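Local coordinates for protein tautomerase (Bordetella trematum, PDB 6VVR) that belongs to the tautomerase superfamily and assembles as a trimer whose subunits each fold as two joined beta-alpha-beta units, at residues Asn4-Gln9 / Ile41-Ala46; Thr17-Ala22 / Gln85-Ser90. All blocks are in the same frame, centred on the assembly; numbering follows the deposited sequence.

Interaction 1 of 2, residues Asn4-Gln9 / Ile41-Ala46; sequences NVHIMQ and ILQEYA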
loop_
_atom_site.group_PDB
_atom_site.type_symbol
_atom_site.label_atom_id
_atom_site.label_comp_id
_atom_site.label_asym_id
_atom_site.label_seq_id
_atom_site.Cartn_x
_atom_site.Cartn_y
_atom_site.Cartn_z
ATOM N N ASN A 4 -6.179 -1.278 -4.513
ATOM C CA ASN A 4 -6.419 -1.996 -3.274
ATOM C C ASN A 4 -7.345 -1.148 -2.423
ATOM O O ASN A 4 -7.104 0.053 -2.233
ATOM C CB ASN A 4 -5.121 -2.371 -2.545
ATOM C CG ASN A 4 -4.177 -1.221 -2.374
ATOM O OD1 ASN A 4 -4.115 -0.612 -1.301
ATOM N ND2 ASN A 4 -3.395 -0.940 -3.407
ATOM N N VAL A 5 -8.423 -1.775 -1.958
ATOM C CA VAL A 5 -9.586 -1.094 -1.412
ATOM C C VAL A 5 -9.771 -1.530 0.030
ATOM O O VAL A 5 -9.637 -2.715 0.355
ATOM C CB VAL A 5 -10.847 -1.413 -2.236
ATOM C CG1 VAL A 5 -12.022 -0.570 -1.752
ATOM C CG2 VAL A 5 -10.557 -1.183 -3.698
ATOM N N HIS A 6 -10.113 -0.575 0.884
ATOM C CA HIS A 6 -10.103 -0.767 2.326
ATOM C C HIS A 6 -11.417 -0.229 2.864
ATOM O O HIS A 6 -11.695 0.960 2.706
ATOM C CB HIS A 6 -8.900 -0.039 2.938
ATOM C CG HIS A 6 -7.602 -0.410 2.290
ATOM N ND1 HIS A 6 -6.764 -1.375 2.807
ATOM C CD2 HIS A 6 -7.018 0.021 1.144
ATOM C CE1 HIS A 6 -5.708 -1.507 2.021
ATOM N NE2 HIS A 6 -5.840 -0.673 1.004
ATOM N N ILE A 7 -12.244 -1.106 3.435
ATOM C CA ILE A 7 -13.595 -0.740 3.847
ATOM C C ILE A 7 -13.843 -1.270 5.251
ATOM O O ILE A 7 -13.115 -2.120 5.761
ATOM C CB ILE A 7 -14.681 -1.258 2.879
ATOM C CG1 ILE A 7 -14.701 -2.779 2.848
ATOM C CG2 ILE A 7 -14.462 -0.702 1.480
ATOM C CD1 ILE A 7 -15.876 -3.347 2.057
ATOM N N MET A 8 -14.887 -0.741 5.876
ATOM C CA MET A 8 -15.278 -1.206 7.193
ATOM C C MET A 8 -15.956 -2.565 7.079
ATOM O O MET A 8 -16.641 -2.858 6.093
ATOM C CB MET A 8 -16.231 -0.207 7.859
ATOM C CG MET A 8 -15.693 1.214 7.952
ATOM S SD MET A 8 -14.051 1.237 8.680
ATOM C CE MET A 8 -14.375 0.640 10.333
ATOM N N GLN A 9 -15.747 -3.399 8.095
ATOM C CA GLN A 9 -16.546 -4.609 8.247
ATOM C C GLN A 9 -18.027 -4.254 8.287
ATOM O O GLN A 9 -18.419 -3.180 8.746
ATOM C CB GLN A 9 -16.175 -5.342 9.539
ATOM C CG GLN A 9 -14.876 -6.119 9.507
ATOM C CD GLN A 9 -14.608 -6.826 10.826
ATOM O OE1 GLN A 9 -15.429 -6.781 11.743
ATOM N NE2 GLN A 9 -13.452 -7.471 10.930
ATOM N N ILE A 41 -8.421 -5.419 -5.323
ATOM C CA ILE A 41 -8.498 -6.367 -4.223
ATOM C C ILE A 41 -8.977 -5.609 -2.999
ATOM O O ILE A 41 -8.679 -4.422 -2.831
ATOM C CB ILE A 41 -7.141 -7.073 -3.959
ATOM C CG1 ILE A 41 -6.068 -6.088 -3.483
ATOM C CG2 ILE A 41 -6.649 -7.748 -5.231
ATOM C CD1 ILE A 41 -4.680 -6.751 -3.316
ATOM N N LEU A 42 -9.713 -6.309 -2.141
ATOM C CA LEU A 42 -10.480 -5.710 -1.064
ATOM C C LEU A 42 -10.063 -6.265 0.290
ATOM O O LEU A 42 -9.770 -7.459 0.431
ATOM C CB LEU A 42 -11.976 -5.974 -1.287
ATOM C CG LEU A 42 -13.004 -5.461 -0.282
ATOM C CD1 LEU A 42 -12.891 -3.962 -0.110
ATOM C CD2 LEU A 42 -14.382 -5.831 -0.776
ATOM N N GLN A 43 -10.057 -5.383 1.293
ATOM C CA GLN A 43 -9.840 -5.761 2.685
ATOM C C GLN A 43 -10.823 -5.034 3.588
ATOM O O GLN A 43 -11.126 -3.857 3.357
ATOM C CB GLN A 43 -8.425 -5.439 3.148
ATOM C CG GLN A 43 -7.573 -6.672 3.303
ATOM C CD GLN A 43 -6.110 -6.365 3.146
ATOM O OE1 GLN A 43 -5.705 -5.197 3.124
ATOM N NE2 GLN A 43 -5.304 -7.408 3.010
ATOM N N GLU A 44 -11.280 -5.729 4.638
ATOM C CA GLU A 44 -12.234 -5.196 5.606
ATOM C C GLU A 44 -11.553 -4.921 6.943
ATOM O O GLU A 44 -10.680 -5.674 7.375
ATOM C CB GLU A 44 -13.385 -6.167 5.882
ATOM C CG GLU A 44 -14.203 -6.652 4.738
ATOM C CD GLU A 44 -15.405 -7.420 5.270
ATOM O OE1 GLU A 44 -15.235 -8.222 6.216
ATOM O OE2 GLU A 44 -16.524 -7.182 4.793
ATOM N N TYR A 45 -12.012 -3.877 7.633
ATOM C CA TYR A 45 -11.438 -3.472 8.914
ATOM C C TYR A 45 -12.510 -3.390 9.988
ATOM O O TYR A 45 -13.580 -2.815 9.764
ATOM C CB TYR A 45 -10.743 -2.111 8.817
ATOM C CG TYR A 45 -9.572 -2.144 7.876
ATOM C CD1 TYR A 45 -9.770 -2.199 6.499
ATOM C CD2 TYR A 45 -8.270 -2.171 8.357
ATOM C CE1 TYR A 45 -8.706 -2.263 5.637
ATOM C CE2 TYR A 45 -7.191 -2.229 7.492
ATOM C CZ TYR A 45 -7.422 -2.274 6.134
ATOM O OH TYR A 45 -6.363 -2.332 5.256
ATOM N N ALA A 46 -12.201 -3.930 11.163
ATOM C CA ALA A 46 -13.046 -3.711 12.327
ATOM C C ALA A 46 -12.950 -2.253 12.758
ATOM O O ALA A 46 -11.927 -1.596 12.561
ATOM C CB ALA A 46 -12.622 -4.627 13.471
HETATM O O HOH W 1 -17.664 -4.927 4.805
#
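Two neighbouring parallel strands of the four-stranded sheet, 2-8 and 39-45, pair here, the second being one of the sheet's two outermost strands within the chain. Five backbone hydrogen bonds hold them in register. V5 N gives to I41 O, V5 O takes Q43 N, I7 N gives to Q43 O and I7 O takes Y45 N, all nearly along the C=O axes. The last, Q9 N to Y45 O at 2.8 Å, comes from above the carbonyl plane (43° out of it) just past strand 2-8.

On the face that carries N4 and I41, H6 meets the ring of Y45, whose side chain first leads away, then returns alongside. Each has its CG anti to the carbonyl carbon, which brings H6 ND1 and Y45 OH to 2.7 Å, a hydrogen bond in which either could be the donor. The rings meet rim to rim with planes at 46°. Across the imidazole, NE2 donates almost straight (170°) to a lone pair of N4 OD1, 2.9 Å away and in the ring plane. Bonded at both nitrogens, the buried ring is fixed in rotation, and N64 holds N4 OD1 in turn. I41 of the third subunit packs on H6, and L42 of that subunit on Y45.

The V5, I7 and L42 face is largely apolar and lies under helix 13-31, with E44 at its edge. L42 CD1 reaches across to V5 CG1 (3.9 Å) and I7 CG1 (3.7 Å), its side chain crossing that of I7 at about a right angle; branched V5 and I7 suit both the strand and this core. One water bridges M8 O and E44 OE2, the latter also salt-bridged to K16. Parallel neighbours joined through a covering helix form the beta-alpha-beta unit of the tautomerase fold.

Interaction 2 of 2, residues Thr17-Ala22 / Gln85-Ser90; sequences TALLKA and QAVSAS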
loop_
_atom_site.group_PDB
_atom_site.type_symbol
_atom_site.label_atom_id
_atom_site.label_comp_id
_atom_site.label_asym_id
_atom_site.label_seq_id
_atom_site.Cartn_x
_atom_site.Cartn_y
_atom_site.Cartn_z
ATOM N N THR A 17 -19.230 -7.533 -3.644
ATOM C CA THR A 17 -19.130 -7.914 -5.054
ATOM C C THR A 17 -19.466 -6.747 -5.968
ATOM O O THR A 17 -18.738 -6.464 -6.931
ATOM C CB THR A 17 -20.070 -9.082 -5.351
ATOM O OG1 THR A 17 -19.613 -10.245 -4.664
ATOM C CG2 THR A 17 -20.130 -9.355 -6.844
ATOM N N ALA A 18 -20.589 -6.079 -5.705
ATOM C CA ALA A 18 -20.993 -4.954 -6.538
ATOM C C ALA A 18 -19.984 -3.825 -6.464
ATOM O O ALA A 18 -19.748 -3.140 -7.465
ATOM C CB ALA A 18 -22.379 -4.458 -6.120
ATOM N N LEU A 19 -19.367 -3.630 -5.296
ATOM C CA LEU A 19 -18.352 -2.591 -5.165
ATOM C C LEU A 19 -17.177 -2.863 -6.099
ATOM O O LEU A 19 -16.730 -1.972 -6.825
ATOM C CB LEU A 19 -17.883 -2.504 -3.710
ATOM C CG LEU A 19 -16.603 -1.687 -3.478
ATOM C CD1 LEU A 19 -16.850 -0.201 -3.767
ATOM C CD2 LEU A 19 -16.060 -1.878 -2.070
ATOM N N LEU A 20 -16.670 -4.098 -6.097
ATOM C CA LEU A 20 -15.542 -4.443 -6.961
ATOM C C LEU A 20 -15.866 -4.188 -8.425
ATOM O O LEU A 20 -15.069 -3.589 -9.155
ATOM C CB LEU A 20 -15.147 -5.906 -6.750
ATOM C CG LEU A 20 -14.475 -6.242 -5.424
ATOM C CD1 LEU A 20 -14.375 -7.754 -5.257
ATOM C CD2 LEU A 20 -13.104 -5.572 -5.353
ATOM N N LYS A 21 -17.039 -4.648 -8.876
ATOM C CA LYS A 21 -17.450 -4.395 -10.252
ATOM C C LYS A 21 -17.600 -2.904 -10.520
ATOM O O LYS A 21 -17.196 -2.416 -11.583
ATOM C CB LYS A 21 -18.760 -5.121 -10.545
ATOM C CG LYS A 21 -18.651 -6.628 -10.478
ATOM C CD LYS A 21 -19.955 -7.272 -10.931
ATOM C CE LYS A 21 -19.864 -8.785 -10.921
ATOM N NZ LYS A 21 -20.881 -9.399 -11.835
ATOM N N ALA A 22 -18.197 -2.164 -9.579
ATOM C CA ALA A 22 -18.389 -0.732 -9.797
ATOM C C ALA A 22 -17.057 0.001 -9.857
ATOM O O ALA A 22 -16.906 0.958 -10.621
ATOM C CB ALA A 22 -19.276 -0.130 -8.708
ATOM N N GLN A 85 -17.375 8.227 -6.082
ATOM C CA GLN A 85 -18.809 8.000 -6.256
ATOM C C GLN A 85 -19.151 6.513 -6.334
ATOM O O GLN A 85 -20.204 6.098 -5.833
ATOM C CB GLN A 85 -19.309 8.751 -7.499
ATOM C CG GLN A 85 -19.219 10.290 -7.363
ATOM C CD GLN A 85 -19.358 11.029 -8.695
ATOM O OE1 GLN A 85 -19.297 10.425 -9.761
ATOM N NE2 GLN A 85 -19.519 12.355 -8.629
ATOM N N ALA A 86 -18.277 5.696 -6.931
ATOM C CA ALA A 86 -18.516 4.255 -6.968
ATOM C C ALA A 86 -18.565 3.661 -5.565
ATOM O O ALA A 86 -19.418 2.815 -5.265
ATOM C CB ALA A 86 -17.439 3.568 -7.812
ATOM N N VAL A 87 -17.656 4.090 -4.685
ATOM C CA VAL A 87 -17.682 3.605 -3.306
ATOM C C VAL A 87 -18.950 4.072 -2.603
ATOM O O VAL A 87 -19.685 3.272 -2.017
ATOM C CB VAL A 87 -16.428 4.064 -2.540
ATOM C CG1 VAL A 87 -16.539 3.655 -1.072
ATOM C CG2 VAL A 87 -15.170 3.493 -3.164
ATOM N N SER A 88 -19.213 5.386 -2.638
ATOM C CA SER A 88 -20.384 5.929 -1.954
ATOM C C SER A 88 -21.662 5.233 -2.398
ATOM O O SER A 88 -22.505 4.880 -1.563
ATOM C CB SER A 88 -20.488 7.433 -2.201
ATOM O OG SER A 88 -19.239 8.049 -2.020
ATOM N N ALA A 89 -21.832 5.034 -3.707
ATOM C CA ALA A 89 -23.058 4.411 -4.196
ATOM C C ALA A 89 -23.139 2.944 -3.791
ATOM O O ALA A 89 -24.168 2.490 -3.272
ATOM C CB ALA A 89 -23.155 4.556 -5.710
ATOM N N SER A 90 -22.057 2.186 -4.010
ATOM C CA SER A 90 -22.107 0.743 -3.780
ATOM C C SER A 90 -22.314 0.400 -2.312
ATOM O O SER A 90 -22.965 -0.594 -1.983
ATOM C CB SER A 90 -20.828 0.077 -4.290
ATOM O OG SER A 90 -20.585 0.400 -5.637
#
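Helices 13-31 and 73-91, the two helices that lie side by side on one face of the sheet in the tautomerase fold, meet here close to antiparallel. The axes of segments 17-22 and 85-90 come within 9.2 Å at 158°, an ordinary spacing for packed helices, with the small residues A22, A86 and S90 at the interface.

S90 points toward the partner helix and lies against the backbone of L19, its CB 3.7 Å from L19 CA. Its OG stands beside the backbone N (chi1 -54°), where it turns back along its own helix and donates to A86 O at 2.7 Å. That carbonyl therefore accepts twice, from S90 N and from S90 OG. With its hydroxyl so engaged, S90 can present OG to the methyl of A22, 3.4 Å from CB, and no hydrogen bond crosses between the segments. A turn away, A22 CB and A86 CB face each other at 4.2 Å.

On the sheet side, L19 carries its CG anti to the backbone N (chi1 167°) and extends CD1 to V87, 3.9 Å from CA and 4.1 Å from CG2. V87 itself also packs on V63 and V98, so branched side chains fill the layer between helices and strands.

Cohesion across the pair thus comes from van der Waals contact, while the serine's polarity is met within its own helix.

From the N terminus the chain runs along strand 2-8, through helix 13-31 and back into strand 39-45, so interaction 1 closes the first beta-alpha-beta unit. Segment 17-22 of interaction 2 lies inside that loop, but its partner 85-90 comes well beyond it, on the helix of the second half; the two contacts therefore cross rather than nest. Interaction 1 joins strand to strand, whereas interaction 2 ties the helix of the first half to that of the second, making one layer. They meet in the core, where L19 CD2 packs on I7 CG2 at 4.1 Å and L20 CD2 on L42 CB. I41 and L42, like L20 and K21, also touch the second subunit.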